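Local coordinates for protein putative pyruvate dehydrogenase (PDB 3IC3) that is of unknown function, though named a putative pyruvate dehydrogenase, and belongs to a protein family whose role is not established, at residues A[62-67]-A[73-78]. Sequence-based numbering, arbitrary orientation.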
loop_
_atom_site.group_PDB
_atom_site.type_symbol
_atom_site.label_atom_id
_atom_site.label_comp_id
_atom_site.label_asym_id
_atom_site.label_seq_id
_atom_site.Cartn_x
_atom_site.Cartn_y
_atom_site.Cartn_z
ATOM N N ARG A 62 -9.771 9.665 6.839
ATOM C CA ARG A 62 -9.527 10.923 7.554
ATOM C C ARG A 62 -9.286 12.065 6.573
ATOM O O ARG A 62 -9.874 13.154 6.698
ATOM C CB ARG A 62 -8.312 10.800 8.490
ATOM C CG ARG A 62 -8.607 10.103 9.796
ATOM C CD ARG A 62 -7.325 9.871 10.616
ATOM N NE ARG A 62 -6.517 11.076 10.839
ATOM C CZ ARG A 62 -6.605 11.894 11.889
ATOM N NH1 ARG A 62 -5.784 12.937 11.964
ATOM N NH2 ARG A 62 -7.496 11.699 12.863
ATOM N N SER A 63 -8.415 11.817 5.604
ATOM C CA SER A 63 -8.108 12.807 4.582
ATOM C C SER A 63 -9.287 13.116 3.684
ATOM O O SER A 63 -9.484 14.261 3.295
ATOM C CB SER A 63 -6.943 12.351 3.725
ATOM O OG SER A 63 -5.835 12.079 4.548
ATOM N N TYR A 64 -10.071 12.099 3.352
ATOM C CA TYR A 64 -11.258 12.283 2.525
ATOM C C TYR A 64 -12.288 13.148 3.258
ATOM O O TYR A 64 -12.927 14.023 2.656
ATOM C CB TYR A 64 -11.863 10.915 2.204
ATOM C CG TYR A 64 -12.917 10.851 1.128
ATOM C CD1 TYR A 64 -13.185 11.926 0.273
ATOM C CD2 TYR A 64 -13.616 9.672 0.926
ATOM C CE1 TYR A 64 -14.153 11.825 -0.725
ATOM C CE2 TYR A 64 -14.570 9.561 -0.060
ATOM C CZ TYR A 64 -14.832 10.629 -0.884
ATOM O OH TYR A 64 -15.781 10.481 -1.858
ATOM N N ALA A 65 -12.461 12.875 4.548
ATOM C CA ALA A 65 -13.420 13.628 5.368
ATOM C C ALA A 65 -13.008 15.104 5.488
ATOM O O ALA A 65 -13.869 15.982 5.544
ATOM C CB ALA A 65 -13.574 12.984 6.749
ATOM N N ARG A 66 -11.701 15.357 5.562
ATOM C CA ARG A 66 -11.162 16.718 5.514
ATOM C C ARG A 66 -11.630 17.439 4.262
ATOM O O ARG A 66 -12.193 18.530 4.329
ATOM C CB ARG A 66 -9.638 16.700 5.473
ATOM C CG ARG A 66 -8.929 16.645 6.794
ATOM C CD ARG A 66 -7.535 17.257 6.627
ATOM N NE ARG A 66 -7.068 17.104 5.250
ATOM C CZ ARG A 66 -6.163 16.214 4.858
ATOM N NH1 ARG A 66 -5.813 16.137 3.582
ATOM N NH2 ARG A 66 -5.609 15.396 5.742
ATOM N N GLU A 67 -11.422 16.791 3.123
ATOM C CA GLU A 67 -11.602 17.407 1.809
ATOM C C GLU A 67 -13.016 17.234 1.240
ATOM O O GLU A 67 -13.208 17.340 0.031
ATOM C CB GLU A 67 -10.577 16.819 0.822
ATOM C CG GLU A 67 -9.102 16.837 1.291
ATOM C CD GLU A 67 -8.502 18.235 1.426
ATOM O OE1 GLU A 67 -9.105 19.217 0.941
ATOM O OE2 GLU A 67 -7.404 18.358 2.021
ATOM N N ASP A 73 -16.563 8.442 9.330
ATOM C CA ASP A 73 -17.292 7.172 9.177
ATOM C C ASP A 73 -17.853 6.992 7.780
ATOM O O ASP A 73 -17.750 5.903 7.215
ATOM C CB ASP A 73 -18.484 7.090 10.133
ATOM C CG ASP A 73 -18.081 6.845 11.559
ATOM O OD1 ASP A 73 -16.929 6.434 11.794
ATOM O OD2 ASP A 73 -18.938 7.075 12.437
ATOM N N GLU A 74 -18.516 8.032 7.269
ATOM C CA GLU A 74 -19.075 8.017 5.915
ATOM C C GLU A 74 -17.963 7.889 4.869
ATOM O O GLU A 74 -18.102 7.159 3.879
ATOM C CB GLU A 74 -19.875 9.286 5.641
ATOM C CG GLU A 74 -21.154 9.381 6.457
ATOM C CD GLU A 74 -21.771 10.770 6.431
ATOM O OE1 GLU A 74 -21.108 11.745 6.008
ATOM O OE2 GLU A 74 -22.927 10.876 6.855
ATOM N N ALA A 75 -16.875 8.626 5.058
ATOM C CA ALA A 75 -15.734 8.526 4.135
ATOM C C ALA A 75 -15.163 7.103 4.105
ATOM O O ALA A 75 -14.850 6.573 3.032
ATOM C CB ALA A 75 -14.643 9.516 4.520
ATOM N N LEU A 76 -15.030 6.487 5.274
ATOM C CA LEU A 76 -14.507 5.135 5.319
ATOM C C LEU A 76 -15.464 4.174 4.614
ATOM O O LEU A 76 -15.022 3.339 3.850
ATOM C CB LEU A 76 -14.291 4.666 6.740
ATOM C CG LEU A 76 -13.626 3.304 6.891
ATOM C CD1 LEU A 76 -12.207 3.283 6.292
ATOM C CD2 LEU A 76 -13.616 3.003 8.396
ATOM N N GLU A 77 -16.768 4.314 4.854
ATOM C CA GLU A 77 -17.743 3.476 4.134
ATOM C C GLU A 77 -17.602 3.585 2.610
ATOM O O GLU A 77 -17.625 2.571 1.897
ATOM C CB GLU A 77 -19.183 3.828 4.562
ATOM C CG GLU A 77 -20.279 3.264 3.650
ATOM C CD GLU A 77 -20.405 1.738 3.671
ATOM O OE1 GLU A 77 -19.840 1.106 4.594
ATOM O OE2 GLU A 77 -21.116 1.166 2.776
ATOM N N ARG A 78 -17.466 4.809 2.119
ATOM C CA ARG A 78 -17.310 5.076 0.704
ATOM C C ARG A 78 -16.048 4.425 0.134
ATOM O O ARG A 78 -16.078 3.799 -0.933
ATOM C CB ARG A 78 -17.260 6.588 0.441
ATOM C CG ARG A 78 -18.547 7.344 0.647
ATOM C CD ARG A 78 -19.634 6.965 -0.346
ATOM N NE ARG A 78 -19.132 6.489 -1.633
ATOM C CZ ARG A 78 -18.951 7.232 -2.729
ATOM N NH1 ARG A 78 -19.189 8.560 -2.759
ATOM N NH2 ARG A 78 -18.504 6.626 -3.812
#
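Tyr64 and Ala65 meet the methyl of Ala75 where two helix segments approach, and apolar packing accounts for most of the contact. Ala75 CB lies 3.7 Å from Tyr64 CD2, approaching the ring obliquely, and 4.3 Å from Ala65 CB. Ala75 CB is also 4.0 Å from Ala65 N, so the methyl sits against the backbone of helix 46-66 as well as its side chains. With small residues here the CA atoms of Ala65 and Ala75 come to 5.7 Å, and the segment axes to 8.2 Å. Tyr64 has CG anti to the backbone N (chi1 -167°), which lays the ring along helix 72-87 from Ala75 to Arg78, one turn on. There Arg78 CB reaches the ring edge, near its plane, 4.0 Å from Tyr64 CE2.

The polar ends are neighbours without bonding: Tyr64 OH stands 4.0 Å from Arg78 NH1, with ring and guanidinium planes 65° apart. NH1 is instead hydrogen-bonded to Tyr70 OH, and the Tyr70 ring meets that of Tyr64 edge-to-face. Were Tyr64 replaced by alanine, the space beside Ala75 would probably be left unfilled, and the rings of Tyr70 and of Phe43 in the second subunit would lose their partner.

The segments cross steeply, their N-to-C directions 117° apart, where helix 46-66 gives way through a short connection to helix 72-87. Tyr64 also touches Ile79 and Met82 farther along helix 72-87, while Phe43 and Pro46 of the second subunit pack on it, tying the helical hairpin to the dimer interface.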